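Local coordinates for malonyl CoA-acyl carrier protein transacylase (Mycobacterium tuberculosis, PDB 2QC3) that transfers the malonyl group from malonyl-CoA to holo-acyl carrier protein, supplying malonyl-ACP for fatty acid biosynthesis, at residues A[6-11]-A[269-274]; A[89-94]-A[247-252]. One frame throughout, in Å; residues are numbered along the deposited sequence.

How the contacts relate
Both contacts are buried, close to the centre of the folded chain, and they meet in one parallel sheet, where strands 2-7 and 86-90 are neighbours: Ala-7 probably hydrogen-bonds Ala-89 and His-91 through its backbone. Contact 1 stays within this sheet, joining the ends of strands 2-7 and 263-268 through one backbone bond and a proline set among carbonyl oxygens. Contact 2 reaches across to the second, mixed sheet and the start of helix 251-260, and has no hydrogen bond between its segments; aliphatic and aromatic side chains do the work. It also holds Ser-92, assigned to the active site by similarity, whereas the side chain of Pro-8 in contact 1 lies about 9 Å from that of Ser-92.

Contact 1 (A[6-11]-A[269-274]); sequences LAPGQG and FPPAGT
Leu-6 and Phe-269 continue the pairing of two parallel strands one step past the end of strand 263-268. Phe-269 N donates a hydrogen bond to Leu-6 O at 2.9 Å, nearly straight at hydrogen (172°) and in line with the carbonyl. The same oxygen lies at the edge of the Phe-269 ring, close to its plane, 3.6 Å from CD1. That fit follows from the first torsion, with CG anti to the carbonyl carbon (chi1 -74°), which folds the ring back beside its own backbone N and on toward Leu-75 of helix 57-77.

Beyond this bond the contact passes to Pro-8, whose ring faces the loop 269-271. Its CD rests 3.2 Å from Phe-269 O, and its CG lies 3.5 Å from Pro-271 O. A cis peptide before Pro-271 bends segment 269-274 round the proline, bringing Pro-271 CD within 4.1 Å of Pro-8 CG, while Phe-269 CB packs more loosely against Pro-8 CD, at 4.3 Å. Pro-270 O takes its hydrogen bond from Thr-68, tying the loop to helix 57-77.

The case illustrates how the pairing of two neighbouring strands can end. Proline offers no N-H, so the ladder stops with the bond at Leu-6; the ring's C-H groups face Phe-269 O and Pro-271 O, and strand pairing gives way to packing.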
loop_
_atom_site.group_PDB
_atom_site.type_symbol
_atom_site.label_atom_id
_atom_site.label_comp_id
_atom_site.label_asym_id
_atom_site.label_seq_id
_atom_site.Cartn_x
_atom_site.Cartn_y
_atom_site.Cartn_z
ATOM N N LEU A 6 -1.706 7.905 -6.045
ATOM C CA LEU A 6 -1.998 6.748 -5.201
ATOM C C LEU A 6 -0.966 5.641 -5.324
ATOM O O LEU A 6 -0.639 5.210 -6.430
ATOM C CB LEU A 6 -3.379 6.181 -5.544
ATOM C CG LEU A 6 -4.514 7.196 -5.743
ATOM C CD1 LEU A 6 -5.823 6.455 -6.005
ATOM C CD2 LEU A 6 -4.640 8.081 -4.516
ATOM N N ALA A 7 -0.467 5.179 -4.181
ATOM C CA ALA A 7 0.533 4.116 -4.145
ATOM C C ALA A 7 -0.110 2.807 -3.694
ATOM O O ALA A 7 -0.660 2.717 -2.597
ATOM C CB ALA A 7 1.682 4.502 -3.203
ATOM N N PRO A 8 -0.036 1.766 -4.541
ATOM C CA PRO A 8 -0.608 0.449 -4.251
ATOM C C PRO A 8 0.069 -0.340 -3.136
ATOM O O PRO A 8 1.229 -0.096 -2.794
ATOM C CB PRO A 8 -0.512 -0.264 -5.598
ATOM C CG PRO A 8 0.769 0.284 -6.162
ATOM C CD PRO A 8 0.623 1.771 -5.862
ATOM N N GLY A 9 -0.686 -1.286 -2.574
ATOM C CA GLY A 9 -0.182 -2.145 -1.518
ATOM C C GLY A 9 -0.050 -3.574 -2.024
ATOM O O GLY A 9 -0.110 -3.810 -3.232
ATOM N N GLN A 10 0.106 -4.534 -1.114
ATOM C CA GLN A 10 0.267 -5.933 -1.511
ATOM C C GLN A 10 -0.914 -6.496 -2.294
ATOM O O GLN A 10 -2.042 -6.002 -2.195
ATOM C CB GLN A 10 0.530 -6.819 -0.287
ATOM C CG GLN A 10 1.815 -6.502 0.462
ATOM C CD GLN A 10 2.075 -7.466 1.616
ATOM O OE1 GLN A 10 2.297 -8.660 1.411
ATOM N NE2 GLN A 10 2.051 -6.947 2.835
ATOM N N GLY A 11 -0.637 -7.541 -3.070
ATOM C CA GLY A 11 -1.667 -8.177 -3.867
ATOM C C GLY A 11 -1.581 -7.801 -5.332
ATOM O O GLY A 11 -2.199 -8.439 -6.181
ATOM N N PHE A 269 0.227 4.624 -9.164
ATOM C CA PHE A 269 1.564 4.161 -9.491
ATOM C C PHE A 269 1.624 2.640 -9.560
ATOM O O PHE A 269 0.748 1.952 -9.035
ATOM C CB PHE A 269 2.554 4.669 -8.444
ATOM C CG PHE A 269 2.856 6.128 -8.554
ATOM C CD1 PHE A 269 1.888 7.075 -8.257
ATOM C CD2 PHE A 269 4.111 6.559 -8.971
ATOM C CE1 PHE A 269 2.161 8.427 -8.375
ATOM C CE2 PHE A 269 4.391 7.913 -9.092
ATOM C CZ PHE A 269 3.416 8.847 -8.793
ATOM N N PRO A 270 2.643 2.094 -10.242
ATOM C CA PRO A 270 2.787 0.640 -10.354
ATOM C C PRO A 270 3.337 0.022 -9.067
ATOM O O PRO A 270 3.957 0.703 -8.257
ATOM C CB PRO A 270 3.755 0.478 -11.528
ATOM C CG PRO A 270 4.592 1.705 -11.439
ATOM C CD PRO A 270 3.551 2.776 -11.183
ATOM N N PRO A 271 3.082 -1.276 -8.850
ATOM C CA PRO A 271 2.309 -2.114 -9.769
ATOM C C PRO A 271 0.825 -1.780 -9.642
ATOM O O PRO A 271 0.178 -2.157 -8.670
ATOM C CB PRO A 271 2.639 -3.528 -9.300
ATOM C CG PRO A 271 2.846 -3.347 -7.821
ATOM C CD PRO A 271 3.664 -2.083 -7.761
ATOM N N ALA A 272 0.302 -1.052 -10.624
ATOM C CA ALA A 272 -1.097 -0.644 -10.639
ATOM C C ALA A 272 -2.011 -1.758 -10.144
ATOM O O ALA A 272 -1.885 -2.912 -10.558
ATOM C CB ALA A 272 -1.501 -0.229 -12.046
ATOM N N GLY A 273 -2.930 -1.401 -9.254
ATOM C CA GLY A 273 -3.853 -2.378 -8.713
ATOM C C GLY A 273 -5.309 -2.017 -8.942
ATOM O O GLY A 273 -5.777 -1.979 -10.076
ATOM N N THR A 274 -6.021 -1.738 -7.857
ATOM C CA THR A 274 -7.433 -1.396 -7.937
ATOM C C THR A 274 -7.755 -0.046 -7.298
ATOM O O THR A 274 -8.915 0.349 -7.238
ATOM C CB THR A 274 -8.291 -2.473 -7.236
ATOM O OG1 THR A 274 -7.970 -2.498 -5.838
ATOM C CG2 THR A 274 -8.012 -3.857 -7.832
#

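Contact 2 (A[89-94]-A[247-252]). With ACY (acetic acid), chain B.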
loop_
_atom_site.group_PDB
_atom_site.type_symbol
_atom_site.label_atom_id
_atom_site.label_comp_id
_atom_site.label_asym_id
_atom_site.label_seq_id
_atom_site.Cartn_x
_atom_site.Cartn_y
_atom_site.Cartn_z
ATOM N N ALA A 89 -1.481 9.549 -1.317
ATOM C CA ALA A 89 -2.077 8.524 -0.464
ATOM C C ALA A 89 -1.636 7.135 -0.917
ATOM O O ALA A 89 -1.502 6.886 -2.121
ATOM C CB ALA A 89 -3.597 8.624 -0.495
ATOM N N GLY A 90 -1.403 6.242 0.041
ATOM C CA GLY A 90 -1.007 4.894 -0.297
ATOM C C GLY A 90 -1.829 3.897 0.500
ATOM O O GLY A 90 -2.361 4.203 1.552
ATOM N N HIS A 91 -1.935 2.686 -0.021
ATOM C CA HIS A 91 -2.681 1.650 0.657
ATOM C C HIS A 91 -1.742 0.644 1.296
ATOM O O HIS A 91 -0.913 0.050 0.617
ATOM C CB HIS A 91 -3.661 0.969 -0.320
ATOM C CG HIS A 91 -4.467 -0.142 0.297
ATOM N ND1 HIS A 91 -5.841 -0.082 0.439
ATOM C CD2 HIS A 91 -4.087 -1.308 0.869
ATOM C CE1 HIS A 91 -6.266 -1.159 1.081
ATOM N NE2 HIS A 91 -5.220 -1.919 1.354
ATOM N N SER A 92 -1.881 0.481 2.613
ATOM C CA SER A 92 -1.084 -0.484 3.377
ATOM C C SER A 92 0.419 -0.277 3.231
ATOM O O SER A 92 0.915 0.771 3.605
ATOM C CB SER A 92 -1.464 -1.913 2.950
ATOM O OG SER A 92 -2.831 -2.198 3.216
ATOM N N VAL A 93 1.143 -1.258 2.699
ATOM C CA VAL A 93 2.566 -1.033 2.520
ATOM C C VAL A 93 2.796 0.157 1.556
ATOM O O VAL A 93 3.837 0.806 1.613
ATOM C CB VAL A 93 3.288 -2.283 1.986
ATOM C CG1 VAL A 93 2.800 -2.640 0.586
ATOM C CG2 VAL A 93 4.788 -2.018 1.994
ATOM N N GLY A 94 1.816 0.453 0.701
ATOM C CA GLY A 94 1.931 1.572 -0.224
ATOM C C GLY A 94 2.160 2.891 0.492
ATOM O O GLY A 94 2.666 3.845 -0.091
ATOM N N GLN A 247 -3.090 -1.634 12.810
ATOM C CA GLN A 247 -4.375 -0.952 12.676
ATOM C C GLN A 247 -5.036 -1.096 11.306
ATOM O O GLN A 247 -4.362 -1.242 10.294
ATOM C CB GLN A 247 -4.201 0.541 12.985
ATOM C CG GLN A 247 -3.701 0.821 14.393
ATOM C CD GLN A 247 -4.658 0.309 15.447
ATOM O OE1 GLN A 247 -5.777 0.812 15.583
ATOM N NE2 GLN A 247 -4.230 -0.704 16.197
ATOM N N PRO A 248 -6.375 -1.050 11.270
ATOM C CA PRO A 248 -7.145 -1.169 10.028
ATOM C C PRO A 248 -6.783 -0.094 8.999
ATOM O O PRO A 248 -6.420 1.030 9.347
ATOM C CB PRO A 248 -8.588 -1.018 10.499
ATOM C CG PRO A 248 -8.542 -1.590 11.894
ATOM C CD PRO A 248 -7.271 -1.007 12.439
ATOM N N VAL A 249 -6.891 -0.457 7.730
ATOM C CA VAL A 249 -6.621 0.468 6.642
ATOM C C VAL A 249 -7.961 1.103 6.272
ATOM O O VAL A 249 -8.833 0.433 5.716
ATOM C CB VAL A 249 -6.047 -0.281 5.402
ATOM C CG1 VAL A 249 -5.908 0.680 4.213
ATOM C CG2 VAL A 249 -4.693 -0.903 5.749
ATOM N N ARG A 250 -8.137 2.382 6.598
ATOM C CA ARG A 250 -9.381 3.075 6.268
ATOM C C ARG A 250 -9.243 3.740 4.895
ATOM O O ARG A 250 -9.236 4.969 4.780
ATOM C CB ARG A 250 -9.723 4.130 7.335
ATOM C CG ARG A 250 -10.067 3.561 8.718
ATOM C CD ARG A 250 -11.089 2.423 8.629
ATOM N NE ARG A 250 -12.337 2.818 7.977
ATOM C CZ ARG A 250 -13.457 3.165 8.611
ATOM N NH1 ARG A 250 -14.537 3.503 7.911
ATOM N NH2 ARG A 250 -13.503 3.173 9.935
ATOM N N TRP A 251 -9.120 2.923 3.854
ATOM C CA TRP A 251 -8.985 3.460 2.508
ATOM C C TRP A 251 -10.235 4.264 2.152
ATOM O O TRP A 251 -10.151 5.275 1.461
ATOM C CB TRP A 251 -8.769 2.340 1.480
ATOM C CG TRP A 251 -8.502 2.892 0.114
ATOM C CD1 TRP A 251 -9.303 2.791 -0.984
ATOM C CD2 TRP A 251 -7.392 3.720 -0.272
ATOM N NE1 TRP A 251 -8.770 3.512 -2.032
ATOM C CE2 TRP A 251 -7.593 4.089 -1.622
ATOM C CE3 TRP A 251 -6.246 4.184 0.394
ATOM C CZ2 TRP A 251 -6.695 4.907 -2.322
ATOM C CZ3 TRP A 251 -5.349 5.003 -0.302
ATOM C CH2 TRP A 251 -5.581 5.351 -1.651
ATOM N N ASP A 252 -11.391 3.809 2.626
ATOM C CA ASP A 252 -12.641 4.516 2.369
ATOM C C ASP A 252 -12.595 5.959 2.873
ATOM O O ASP A 252 -13.104 6.862 2.215
ATOM C CB ASP A 252 -13.830 3.787 3.012
ATOM C CG ASP A 252 -13.625 3.490 4.498
ATOM O OD1 ASP A 252 -14.604 3.062 5.144
ATOM O OD2 ASP A 252 -12.505 3.673 5.023
HETATM C C ACY B . 0.221 -4.624 3.758
HETATM O O ACY B . 0.457 -4.270 4.899
HETATM O OXT ACY B . 0.841 -4.037 2.718
HETATM C CH3 ACY B . -0.772 -5.722 3.494
#
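Ala-89 opens the contact by setting its methyl against the far rim of the Trp-251 indole, CB lying 4.0 Å from CH2. One residue on, Gly-90 O approaches the same ring obliquely, 3.6 Å from CZ3, and also accepts a hydrogen bond from Asn-225 ND2. Gly-90 has no room for a side chain, because a CB here would run into Gly-94 O.

His-91 carries the middle. Its CG is anti to the backbone N (chi1 179°), which extends the imidazole alongside Val-249 and Trp-251, whose nearest atoms lie on the same side of its plane. Val-249 CG1 sits over that face, offset toward the rim, 3.6 Å from CE1, in a CH-pi contact. Trp-251 crosses the imidazole obliquely, its CB 3.9 Å from ND1, a buried nitrogen that has no polar partner in the model; NE2 makes a weak bond to Asn-156.

Ser-92 follows at the tip of what is consistent with a nucleophile elbow, a tight turn between strand and helix, with Gly-90 and Gly-94 as the glycines of GxSxG. Its backbone (phi 57°, psi -118°) suits the type II' turn closed by Gly-94 N to His-91 O at 2.8 Å. The hydroxyl OG lies 3.4 Å from Val-249 CG2, beside His-195, the other residue assigned to the active site by similarity. Because Val-249 belongs with strand 153-159 of the mixed sheet, this packing joins the smaller subdomain to the elbow of the larger one.

Val-93 turns from the second segment toward helix 57-77. Its N, an amide that in relatives contributes to the oxyanion hole, donates at 2.8 Å to OXT of a bound acetic acid molecule, probably from the crystallisation liquor, which is also hydrogen-bonded to Arg-117 NH1.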